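Local coordinates for putative calcium binding protein (Streptomyces coelicolor, PDB 3AKB) that binds calcium ions in EF-hand helix-loop-helix sites and probably takes part in calcium-mediated regulation in this bacterium, at residues K31-E36 / A121-A126; A35-A40 / L104-T109; G51-L56 / R97-A102; V115-T120 / Q136-L141. The protein carries 2 engineered substitutions. One frame throughout, in Å; residues are numbered along the deposited sequence.

Interaction 1 (K31-E36 / A121-A126). Engineered in segment 31-36: Met33 (natural residue Leu). With CA (calcium ion), chain J.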
loop_
_atom_site.group_PDB
_atom_site.type_symbol
_atom_site.label_atom_id
_atom_site.label_comp_id
_atom_site.label_asym_id
_atom_site.label_seq_id
_atom_site.Cartn_x
_atom_site.Cartn_y
_atom_site.Cartn_z
ATOM N N LYS A 31 -6.691 -9.007 -3.581
ATOM C CA LYS A 31 -7.921 -9.555 -4.166
ATOM C C LYS A 31 -8.840 -8.403 -4.624
ATOM O O LYS A 31 -9.392 -8.416 -5.727
ATOM C CB LYS A 31 -8.653 -10.435 -3.139
ATOM C CG LYS A 31 -9.918 -11.039 -3.683
ATOM C CD LYS A 31 -10.609 -11.928 -2.666
ATOM C CE LYS A 31 -10.217 -13.368 -2.847
ATOM N NZ LYS A 31 -11.316 -14.299 -2.407
ATOM N N ALA A 32 -8.974 -7.387 -3.781
ATOM C CA ALA A 32 -9.924 -6.308 -4.066
ATOM C C ALA A 32 -9.436 -5.476 -5.248
ATOM O O ALA A 32 -10.237 -5.039 -6.084
ATOM C CB ALA A 32 -10.154 -5.437 -2.819
ATOM N N MET A 33 -8.124 -5.271 -5.344
ATOM C CA MET A 33 -7.613 -4.491 -6.470
ATOM C C MET A 33 -7.782 -5.259 -7.784
ATOM O O MET A 33 -8.150 -4.682 -8.801
ATOM C CB MET A 33 -6.129 -4.111 -6.295
ATOM C CG MET A 33 -5.687 -3.079 -7.293
ATOM S SD MET A 33 -3.851 -2.949 -7.556
ATOM C CE MET A 33 -3.926 -1.685 -8.878
ATOM N N LEU A 34 -7.491 -6.558 -7.761
ATOM C CA LEU A 34 -7.706 -7.381 -8.942
ATOM C C LEU A 34 -9.162 -7.382 -9.388
ATOM O O LEU A 34 -9.447 -7.344 -10.609
ATOM C CB LEU A 34 -7.225 -8.814 -8.669
ATOM C CG LEU A 34 -5.716 -8.909 -8.466
ATOM C CD1 LEU A 34 -5.362 -10.327 -7.976
ATOM C CD2 LEU A 34 -4.909 -8.558 -9.703
ATOM N N ALA A 35 -10.082 -7.455 -8.425
ATOM C CA ALA A 35 -11.503 -7.416 -8.732
ATOM C C ALA A 35 -11.918 -6.081 -9.356
ATOM O O ALA A 35 -12.690 -6.063 -10.344
ATOM C CB ALA A 35 -12.310 -7.715 -7.487
ATOM N N GLU A 36 -11.367 -4.976 -8.836
ATOM C CA GLU A 36 -11.679 -3.642 -9.353
ATOM C C GLU A 36 -11.314 -3.512 -10.840
ATOM O O GLU A 36 -12.061 -2.884 -11.622
ATOM C CB GLU A 36 -10.948 -2.576 -8.509
ATOM C CG GLU A 36 -11.003 -1.138 -9.045
ATOM C CD GLU A 36 -12.397 -0.578 -9.061
ATOM O OE1 GLU A 36 -13.140 -0.822 -8.087
ATOM O OE2 GLU A 36 -12.773 0.085 -10.049
ATOM N N ALA A 121 -6.900 6.570 -8.590
ATOM C CA ALA A 121 -7.976 6.734 -7.618
ATOM C C ALA A 121 -8.737 5.426 -7.361
ATOM O O ALA A 121 -9.054 5.091 -6.202
ATOM C CB ALA A 121 -8.923 7.870 -8.048
ATOM N N ARG A 122 -9.005 4.670 -8.433
ATOM C CA ARG A 122 -9.678 3.362 -8.318
ATOM C C ARG A 122 -8.870 2.406 -7.467
ATOM O O ARG A 122 -9.420 1.676 -6.644
ATOM C CB ARG A 122 -9.875 2.749 -9.697
ATOM C CG ARG A 122 -10.946 3.444 -10.492
ATOM C CD ARG A 122 -10.965 2.920 -11.946
ATOM N NE ARG A 122 -11.278 1.493 -12.058
ATOM C CZ ARG A 122 -11.126 0.786 -13.175
ATOM N NH1 ARG A 122 -10.634 1.367 -14.259
ATOM N NH2 ARG A 122 -11.454 -0.495 -13.208
ATOM N N ALA A 123 -7.557 2.402 -7.687
ATOM C CA ALA A 123 -6.690 1.562 -6.858
ATOM C C ALA A 123 -6.809 1.919 -5.384
ATOM O O ALA A 123 -6.975 1.041 -4.534
ATOM C CB ALA A 123 -5.212 1.646 -7.312
ATOM N N LEU A 124 -6.733 3.216 -5.087
ATOM C CA LEU A 124 -6.850 3.679 -3.711
ATOM C C LEU A 124 -8.185 3.284 -3.078
ATOM O O LEU A 124 -8.200 2.907 -1.899
ATOM C CB LEU A 124 -6.638 5.187 -3.658
ATOM C CG LEU A 124 -5.202 5.576 -4.042
ATOM C CD1 LEU A 124 -5.073 7.095 -3.960
ATOM C CD2 LEU A 124 -4.138 4.877 -3.197
ATOM N N THR A 125 -9.283 3.351 -3.837
ATOM C CA THR A 125 -10.573 2.922 -3.279
ATOM C C THR A 125 -10.592 1.418 -3.010
ATOM O O THR A 125 -11.178 0.958 -2.024
ATOM C CB THR A 125 -11.793 3.336 -4.100
ATOM O OG1 THR A 125 -11.792 2.667 -5.369
ATOM C CG2 THR A 125 -11.824 4.838 -4.272
ATOM N N ALA A 126 -9.936 0.646 -3.874
ATOM C CA ALA A 126 -9.827 -0.798 -3.612
ATOM C C ALA A 126 -9.113 -1.058 -2.287
ATOM O O ALA A 126 -9.420 -2.039 -1.598
ATOM C CB ALA A 126 -9.142 -1.530 -4.744
HETATM CA CA CA J . -13.477 3.636 -7.178
HETATM O O HOH W 1 -14.885 1.338 -7.947
#
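Ala126 presses its methyl against the backbone of Met33, with CB 3.8 Å from Met33 CA, and this is where the two helices pack tightly. Met33 CA and Ala126 CA are 5.2 Å apart, while the axes of the short segments stay 8.9 Å apart at 139°. Ala32 CB borders the same spot, near the carbonyl oxygen of Ala126. Met33, an engineered residue (Leu in the natural sequence), is buried; its chain runs extended beyond CG, and its terminal CE lies 3.9 Å from Ala123 CB. Met33 also reaches Leu49 and Ala103, joining this contact to helices 44-64 and 89-107. Helix 117-126 is the exit helix of the EF-hand whose calcium loop starts at Asp108, and the contact sets it against helix 23-37, the exit helix of the EF-hand that starts at Asp14. The other flank is polar and wetter. Arg122 grips Glu36 side-on. Arg122 NE makes a salt bridge to Glu36 OE2 at 2.9 Å, nearly straight at 162°, meeting the oxygen on its anti side. Arg122 NH2 donates to Glu36 O at 2.9 Å from above the carbonyl plane. The carboxylate and guanidinium planes stand 77° apart. Glu36 OE1 takes a hydrogen bond from a water that also binds a calcium ion, and Thr125 OG1 is a ligand of that same ion at 2.7 Å.

Interaction 2 (A35-A40 / L104-T109); sequences AEFGVA and LGVADT. With CA (calcium ion), chain C.
Phe37, near the C-terminal end of helix 23-37, lays its ring against Ala107, the residue just ahead of the EF-hand calcium loop that begins at Asp108. CG of Phe37 stands anti to the carbonyl carbon, chi1 -73°, and from there the ring extends to helix 89-107. Ala107 CA sits over one face in a CH-pi contact, 3.9 Å from the ring centroid and 18° off the normal, displaced toward the rim. The methyl of Ala107 meets the far end of the ring, its CB 3.7 Å from Phe37 CZ. Thr109 comes to the ring edge instead, where its CG2 is 3.9 Å from Phe37 CD1. At the root of the ring, Val106 turns CG1 toward Phe37 CB at 3.8 Å, and the same methyl touches Val39 CG2 at 4.0 Å. No hydrogen bond joins the two segments. The turn after Phe37, with Gly38 at positive phi in a Schellman motif, carries the chain to where Val39 meets Val106. The other segment leaves its helix as an EF-hand entering helix does, passing directly into metal ligands. Asp108 OD1 binds the calcium ion at 2.3 Å, and Asp110, Asp112 and Ala114 supply further ligands. A water on the same ion accepts from Thr109 N at 2.9 Å, which ties the residue at the ring edge to the metal's coordination shell. Beyond the two segments, Asp119 and Arg122 of helix 117-126 also pack on Phe37.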
loop_
_atom_site.group_PDB
_atom_site.type_symbol
_atom_site.label_atom_id
_atom_site.label_comp_id
_atom_site.label_asym_id
_atom_site.label_seq_id
_atom_site.Cartn_x
_atom_site.Cartn_y
_atom_site.Cartn_z
ATOM N N ALA A 35 -10.082 -7.455 -8.425
ATOM C CA ALA A 35 -11.503 -7.416 -8.732
ATOM C C ALA A 35 -11.918 -6.081 -9.356
ATOM O O ALA A 35 -12.690 -6.063 -10.344
ATOM C CB ALA A 35 -12.310 -7.715 -7.487
ATOM N N GLU A 36 -11.367 -4.976 -8.836
ATOM C CA GLU A 36 -11.679 -3.642 -9.353
ATOM C C GLU A 36 -11.314 -3.512 -10.840
ATOM O O GLU A 36 -12.061 -2.884 -11.622
ATOM C CB GLU A 36 -10.948 -2.576 -8.509
ATOM C CG GLU A 36 -11.003 -1.138 -9.045
ATOM C CD GLU A 36 -12.397 -0.578 -9.061
ATOM O OE1 GLU A 36 -13.140 -0.822 -8.087
ATOM O OE2 GLU A 36 -12.773 0.085 -10.049
ATOM N N PHE A 37 -10.166 -4.070 -11.213
ATOM C CA PHE A 37 -9.654 -3.986 -12.587
ATOM C C PHE A 37 -9.996 -5.199 -13.469
ATOM O O PHE A 37 -9.634 -5.233 -14.642
ATOM C CB PHE A 37 -8.158 -3.717 -12.550
ATOM C CG PHE A 37 -7.846 -2.319 -12.142
ATOM C CD1 PHE A 37 -7.894 -1.289 -13.083
ATOM C CD2 PHE A 37 -7.602 -2.011 -10.803
ATOM C CE1 PHE A 37 -7.648 0.022 -12.676
ATOM C CE2 PHE A 37 -7.378 -0.695 -10.390
ATOM C CZ PHE A 37 -7.389 0.315 -11.320
ATOM N N GLY A 38 -10.686 -6.184 -12.910
ATOM C CA GLY A 38 -11.049 -7.369 -13.704
ATOM C C GLY A 38 -9.868 -8.187 -14.173
ATOM O O GLY A 38 -9.915 -8.830 -15.257
ATOM N N VAL A 39 -8.823 -8.197 -13.355
ATOM C CA VAL A 39 -7.605 -8.958 -13.633
ATOM C C VAL A 39 -7.663 -10.263 -12.843
ATOM O O VAL A 39 -7.896 -10.250 -11.636
ATOM C CB VAL A 39 -6.335 -8.151 -13.289
ATOM C CG1 VAL A 39 -5.078 -9.004 -13.435
ATOM C CG2 VAL A 39 -6.271 -6.906 -14.148
ATOM N N ALA A 40 -7.505 -11.385 -13.540
ATOM C CA ALA A 40 -7.644 -12.702 -12.902
ATOM C C ALA A 40 -6.526 -13.015 -11.924
ATOM O O ALA A 40 -5.354 -12.732 -12.180
ATOM C CB ALA A 40 -7.728 -13.810 -13.961
ATOM N N LEU A 104 0.904 -1.151 -10.373
ATOM C CA LEU A 104 0.878 -0.347 -11.598
ATOM C C LEU A 104 0.505 -1.186 -12.819
ATOM O O LEU A 104 -0.219 -0.732 -13.706
ATOM C CB LEU A 104 2.229 0.344 -11.842
ATOM C CG LEU A 104 2.454 1.503 -10.862
ATOM C CD1 LEU A 104 3.885 1.933 -10.832
ATOM C CD2 LEU A 104 1.603 2.750 -11.202
ATOM N N GLY A 105 1.018 -2.411 -12.877
ATOM C CA GLY A 105 0.696 -3.295 -14.013
ATOM C C GLY A 105 -0.787 -3.605 -14.062
ATOM O O GLY A 105 -1.400 -3.634 -15.139
ATOM N N VAL A 106 -1.369 -3.859 -12.894
ATOM C CA VAL A 106 -2.802 -4.130 -12.824
ATOM C C VAL A 106 -3.661 -2.952 -13.263
ATOM O O VAL A 106 -4.700 -3.142 -13.933
ATOM C CB VAL A 106 -3.198 -4.601 -11.395
ATOM C CG1 VAL A 106 -4.693 -4.685 -11.217
ATOM C CG2 VAL A 106 -2.580 -5.949 -11.116
ATOM N N ALA A 107 -3.231 -1.749 -12.869
ATOM C CA ALA A 107 -3.997 -0.531 -13.129
ATOM C C ALA A 107 -3.749 0.077 -14.525
ATOM O O ALA A 107 -4.393 1.070 -14.900
ATOM C CB ALA A 107 -3.739 0.510 -12.021
ATOM N N ASP A 108 -2.817 -0.503 -15.275
ATOM C CA ASP A 108 -2.554 -0.106 -16.663
ATOM C C ASP A 108 -3.524 -0.847 -17.580
ATOM O O ASP A 108 -3.297 -1.996 -17.928
ATOM C CB ASP A 108 -1.100 -0.432 -17.018
ATOM C CG ASP A 108 -0.795 -0.231 -18.486
ATOM O OD1 ASP A 108 -1.618 0.414 -19.180
ATOM O OD2 ASP A 108 0.303 -0.662 -18.921
ATOM N N THR A 109 -4.621 -0.192 -17.938
ATOM C CA THR A 109 -5.726 -0.880 -18.588
ATOM C C THR A 109 -5.552 -1.024 -20.101
ATOM O O THR A 109 -6.203 -1.875 -20.713
ATOM C CB THR A 109 -7.066 -0.212 -18.285
ATOM O OG1 THR A 109 -7.098 1.095 -18.870
ATOM C CG2 THR A 109 -7.304 -0.136 -16.791
HETATM CA CA CA C . -2.015 2.650 -19.597
HETATM O O HOH W 2 -4.178 2.594 -18.772
HETATM O O HOH W 3 -2.618 4.821 -20.243
#

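Interaction 3 (G51-L56 / R97-A102)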
loop_
_atom_site.group_PDB
_atom_site.type_symbol
_atom_site.label_atom_id
_atom_site.label_comp_id
_atom_site.label_asym_id
_atom_site.label_seq_id
_atom_site.Cartn_x
_atom_site.Cartn_y
_atom_site.Cartn_z
ATOM N N GLY A 51 2.203 -12.021 -5.054
ATOM C CA GLY A 51 3.591 -12.169 -4.633
ATOM C C GLY A 51 4.139 -10.900 -3.996
ATOM O O GLY A 51 4.818 -10.941 -2.955
ATOM N N GLY A 52 3.853 -9.759 -4.616
ATOM C CA GLY A 52 4.342 -8.498 -4.054
ATOM C C GLY A 52 3.692 -8.161 -2.729
ATOM O O GLY A 52 4.344 -7.659 -1.821
ATOM N N ALA A 53 2.398 -8.465 -2.609
ATOM C CA ALA A 53 1.671 -8.202 -1.372
ATOM C C ALA A 53 2.225 -9.062 -0.247
ATOM O O ALA A 53 2.394 -8.573 0.875
ATOM C CB ALA A 53 0.191 -8.484 -1.549
ATOM N N GLU A 54 2.549 -10.321 -0.551
ATOM C CA GLU A 54 3.131 -11.217 0.472
ATOM C C GLU A 54 4.503 -10.695 0.928
ATOM O O GLU A 54 4.839 -10.741 2.136
ATOM C CB GLU A 54 3.215 -12.661 -0.029
ATOM C CG GLU A 54 3.543 -13.690 1.083
ATOM C CD GLU A 54 5.023 -13.842 1.402
ATOM O OE1 GLU A 54 5.863 -13.338 0.636
ATOM O OE2 GLU A 54 5.341 -14.484 2.437
ATOM N N ALA A 55 5.293 -10.215 -0.031
ATOM C CA ALA A 55 6.611 -9.684 0.300
ATOM C C ALA A 55 6.502 -8.434 1.184
ATOM O O ALA A 55 7.315 -8.240 2.086
ATOM C CB ALA A 55 7.376 -9.381 -0.977
ATOM N N LEU A 56 5.494 -7.609 0.929
ATOM C CA LEU A 56 5.304 -6.407 1.748
ATOM C C LEU A 56 4.896 -6.810 3.160
ATOM O O LEU A 56 5.378 -6.225 4.121
ATOM C CB LEU A 56 4.288 -5.458 1.116
ATOM C CG LEU A 56 3.984 -4.127 1.819
ATOM C CD1 LEU A 56 5.257 -3.423 2.271
ATOM C CD2 LEU A 56 3.201 -3.251 0.861
ATOM N N ARG A 97 8.327 -2.157 -3.160
ATOM C CA ARG A 97 8.441 -1.888 -4.577
ATOM C C ARG A 97 7.844 -3.023 -5.445
ATOM O O ARG A 97 7.161 -2.732 -6.408
ATOM C CB ARG A 97 9.903 -1.620 -4.985
ATOM C CG ARG A 97 9.997 -1.048 -6.378
ATOM C CD ARG A 97 11.437 -0.801 -6.817
ATOM N NE ARG A 97 11.973 0.400 -6.180
ATOM C CZ ARG A 97 11.857 1.631 -6.653
ATOM N NH1 ARG A 97 11.188 1.875 -7.763
ATOM N NH2 ARG A 97 12.415 2.630 -5.993
ATOM N N PRO A 98 8.088 -4.310 -5.113
ATOM C CA PRO A 98 7.442 -5.346 -5.956
ATOM C C PRO A 98 5.918 -5.244 -5.971
ATOM O O PRO A 98 5.301 -5.361 -7.051
ATOM C CB PRO A 98 7.912 -6.660 -5.312
ATOM C CG PRO A 98 9.271 -6.238 -4.726
ATOM C CD PRO A 98 9.015 -4.902 -4.129
ATOM N N PHE A 99 5.321 -4.986 -4.806
ATOM C CA PHE A 99 3.873 -4.766 -4.747
ATOM C C PHE A 99 3.460 -3.558 -5.594
ATOM O O PHE A 99 2.520 -3.624 -6.387
ATOM C CB PHE A 99 3.400 -4.555 -3.304
ATOM C CG PHE A 99 1.928 -4.221 -3.193
ATOM C CD1 PHE A 99 0.963 -5.202 -3.413
ATOM C CD2 PHE A 99 1.515 -2.926 -2.875
ATOM C CE1 PHE A 99 -0.404 -4.897 -3.313
ATOM C CE2 PHE A 99 0.152 -2.623 -2.767
ATOM C CZ PHE A 99 -0.796 -3.606 -2.982
ATOM N N LEU A 100 4.150 -2.442 -5.406
ATOM C CA LEU A 100 3.780 -1.219 -6.123
ATOM C C LEU A 100 3.980 -1.350 -7.639
ATOM O O LEU A 100 3.158 -0.889 -8.428
ATOM C CB LEU A 100 4.533 -0.016 -5.544
ATOM C CG LEU A 100 4.231 0.299 -4.066
ATOM C CD1 LEU A 100 5.224 1.348 -3.542
ATOM C CD2 LEU A 100 2.806 0.784 -3.872
ATOM N N HIS A 101 5.048 -2.027 -8.044
ATOM C CA HIS A 101 5.266 -2.288 -9.464
ATOM C C HIS A 101 4.147 -3.139 -10.054
ATOM O O HIS A 101 3.616 -2.863 -11.144
ATOM C CB HIS A 101 6.602 -2.991 -9.646
ATOM C CG HIS A 101 7.023 -3.133 -11.077
ATOM N ND1 HIS A 101 6.821 -4.269 -11.839
ATOM C CD2 HIS A 101 7.646 -2.247 -11.888
ATOM C CE1 HIS A 101 7.298 -4.062 -13.056
ATOM N NE2 HIS A 101 7.813 -2.850 -13.107
ATOM N N ALA A 102 3.786 -4.191 -9.318
ATOM C CA ALA A 102 2.702 -5.082 -9.748
ATOM C C ALA A 102 1.342 -4.384 -9.800
ATOM O O ALA A 102 0.522 -4.661 -10.692
ATOM C CB ALA A 102 2.649 -6.315 -8.841
HETATM O O HOH W 4 6.388 -5.668 -2.176
#
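With CG anti to the backbone N, chi1 176° puts Phe99 CG toward helix 44-64, where the ring meets Ala53 and Leu56. The CG of Leu56 is likewise anti to its N, chi1 -179°. Leu56 CD2 and Phe99 CD2 are 4.1 Å apart, and the two side chains meet obliquely. Phe99 CD1 lies 3.7 Å from Ala53 N and touches the methyl of Ala53 as well. Where the ring joins its chain, Phe99 CB lies 3.6 Å from Gly52 O. The pivot is Gly52: it has no side chain, and the place a CB would take is already filled by Phe99 CA and Pro98 C. The backbones therefore come together, with Gly52 CA and Phe99 CA only 3.8 Å apart. The axes of the short segments approach to 7.4 Å, running antiparallel with 152° between their directions. Here the long helix 44-64, which enters the EF-hand loop at Asp65, is clamped against helix 89-107, which enters the loop at Asp108, so one buried close crossing joins the two EF-hands. Helix 89-107 is kinked at this point. Pro98 has no N-H to give to the preceding turn, and the N of Phe99 makes no bond back to it either. Phe99 N instead donates to a water at 2.9 Å, and that water in turn donates to Gly52 O, which also accepts the helical bond from Leu56 N. The bridge thus satisfies a backbone amide left over by the kink and links the two helices through a single water. Leu49 adds to the packing round the Phe99 ring, and Phe92 and Ala96 lie against Leu56.

Interaction 4 (V115-T120 / Q136-L141); sequences VTVADT and QAAAAL
Apolar contacts carry the join between Val117 and Thr120 on one side and Ala138 and Leu141 on the other. Val117 CG1 lies 3.9 Å from Ala138 CB and also reaches the backbone N of Ala139. Thr120 contributes its methyl: with CG2 anti to the backbone N, that branch touches Leu141 CD1 at 3.8 Å and Ala138 CB at 3.9 Å. The Ala138 methyl is the shared partner, wedged between Val117 and Thr120. Its closest neighbour is a backbone atom, since CB sits 3.4 Å from Val117 O. Hydrogen bonds do not cross the interface; they set up the start of helix 117-126. Thr116 is its N-cap, and OG1 accepts from Asp119 N at 3.0 Å. Thr120 OG1 turns back to Thr116 O at 2.9 Å, approaching from above the carbonyl plane, so that this oxygen takes two donors, OG1 and N of Thr120. The hydroxyl is thereby kept on its own helix while the methyl faces across. Asp119 carries a salt bridge to Arg122. Helix 117-126 leaves the calcium loop begun by Asp108, and helix 131-141 leads into the one begun by Asp142. Val117 also packs on Asp142 and Val149. Backbone bonds between Val115 and Val149 join the two loops, as in paired EF-hands, and Val115 in turn lies on Leu104 and Ala107 of helix 89-107.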
loop_
_atom_site.group_PDB
_atom_site.type_symbol
_atom_site.label_atom_id
_atom_site.label_comp_id
_atom_site.label_asym_id
_atom_site.label_seq_id
_atom_site.Cartn_x
_atom_site.Cartn_y
_atom_site.Cartn_z
ATOM N N VAL A 115 -0.273 4.645 -16.148
ATOM C CA VAL A 115 -1.508 4.552 -15.380
ATOM C C VAL A 115 -2.069 5.974 -15.227
ATOM O O VAL A 115 -1.332 6.901 -14.883
ATOM C CB VAL A 115 -1.244 3.942 -13.983
ATOM C CG1 VAL A 115 -2.490 3.979 -13.120
ATOM C CG2 VAL A 115 -0.741 2.532 -14.138
ATOM N N THR A 116 -3.358 6.129 -15.488
ATOM C CA THR A 116 -3.989 7.448 -15.326
ATOM C C THR A 116 -4.219 7.821 -13.858
ATOM O O THR A 116 -4.314 6.963 -12.979
ATOM C CB THR A 116 -5.339 7.522 -16.060
ATOM O OG1 THR A 116 -6.256 6.623 -15.434
ATOM C CG2 THR A 116 -5.198 7.129 -17.539
ATOM N N VAL A 117 -4.368 9.120 -13.610
ATOM C CA VAL A 117 -4.842 9.591 -12.307
ATOM C C VAL A 117 -6.197 8.930 -11.907
ATOM O O VAL A 117 -6.384 8.503 -10.750
ATOM C CB VAL A 117 -4.950 11.147 -12.319
ATOM C CG1 VAL A 117 -5.712 11.653 -11.085
ATOM C CG2 VAL A 117 -3.566 11.759 -12.338
ATOM N N ALA A 118 -7.132 8.837 -12.840
ATOM C CA ALA A 118 -8.450 8.250 -12.545
ATOM C C ALA A 118 -8.314 6.787 -12.082
ATOM O O ALA A 118 -8.993 6.333 -11.172
ATOM C CB ALA A 118 -9.372 8.356 -13.761
ATOM N N ASP A 119 -7.413 6.045 -12.727
ATOM C CA ASP A 119 -7.228 4.639 -12.356
ATOM C C ASP A 119 -6.421 4.481 -11.064
ATOM O O ASP A 119 -6.607 3.519 -10.322
ATOM C CB ASP A 119 -6.634 3.862 -13.535
ATOM C CG ASP A 119 -7.660 3.661 -14.659
ATOM O OD1 ASP A 119 -8.885 3.669 -14.344
ATOM O OD2 ASP A 119 -7.289 3.506 -15.856
ATOM N N THR A 120 -5.535 5.444 -10.794
ATOM C CA THR A 120 -4.884 5.522 -9.502
ATOM C C THR A 120 -5.917 5.699 -8.382
ATOM O O THR A 120 -5.815 5.037 -7.338
ATOM C CB THR A 120 -3.857 6.645 -9.491
ATOM O OG1 THR A 120 -2.881 6.342 -10.493
ATOM C CG2 THR A 120 -3.158 6.744 -8.116
ATOM N N GLN A 136 -8.594 13.066 -4.598
ATOM C CA GLN A 136 -7.651 14.070 -4.109
ATOM C C GLN A 136 -6.244 13.504 -4.015
ATOM O O GLN A 136 -5.284 14.132 -4.479
ATOM C CB GLN A 136 -8.086 14.609 -2.741
ATOM C CG GLN A 136 -9.438 15.311 -2.714
ATOM C CD GLN A 136 -9.788 15.873 -1.333
ATOM O OE1 GLN A 136 -8.930 16.425 -0.633
ATOM N NE2 GLN A 136 -11.047 15.725 -0.935
ATOM N N ALA A 137 -6.103 12.312 -3.438
ATOM C CA ALA A 137 -4.766 11.726 -3.275
ATOM C C ALA A 137 -4.169 11.339 -4.631
ATOM O O ALA A 137 -2.980 11.543 -4.857
ATOM C CB ALA A 137 -4.799 10.510 -2.331
ATOM N N ALA A 138 -4.987 10.757 -5.501
ATOM C CA ALA A 138 -4.500 10.395 -6.842
ATOM C C ALA A 138 -3.928 11.606 -7.580
ATOM O O ALA A 138 -2.845 11.521 -8.149
ATOM C CB ALA A 138 -5.599 9.728 -7.681
ATOM N N ALA A 139 -4.655 12.722 -7.551
ATOM C CA ALA A 139 -4.223 13.958 -8.174
ATOM C C ALA A 139 -2.870 14.428 -7.633
ATOM O O ALA A 139 -2.029 14.855 -8.422
ATOM C CB ALA A 139 -5.281 15.041 -7.975
ATOM N N ALA A 140 -2.686 14.339 -6.309
ATOM C CA ALA A 140 -1.466 14.790 -5.639
ATOM C C ALA A 140 -0.272 13.930 -5.995
ATOM O O ALA A 140 0.872 14.387 -5.942
ATOM C CB ALA A 140 -1.669 14.832 -4.114
ATOM N N LEU A 141 -0.532 12.674 -6.358
ATOM C CA LEU A 141 0.540 11.780 -6.791
ATOM C C LEU A 141 1.146 12.144 -8.149
ATOM O O LEU A 141 2.271 11.728 -8.456
ATOM C CB LEU A 141 0.030 10.335 -6.810
ATOM C CG LEU A 141 -0.152 9.719 -5.417
ATOM C CD1 LEU A 141 -0.843 8.388 -5.535
ATOM C CD2 LEU A 141 1.192 9.580 -4.734
#

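In the fold
Following the chain from the N terminus, helix 23-37 opens interactions 1 and 2 almost together, and helix 44-64 then opens interaction 3. Interaction 3 closes first, at 97-102, within the spans of both others. Further along helix 89-107, interaction 2 closes at 104-109. Interaction 4 opens at 115-120, before interaction 1 closes at 121-126, and ends at 136-141, so 1 and 4 cross. Interactions 1 and 2 meet around helix 23-37, 2 and 4 at the start of helix 117-126, and 1 and 4 where that helix packs on helix 131-141; interaction 3 shares helix 89-107 with interaction 2. Interactions 1 to 3 join the N-terminal and C-terminal halves; interaction 4 packs the third and fourth EF-hands together.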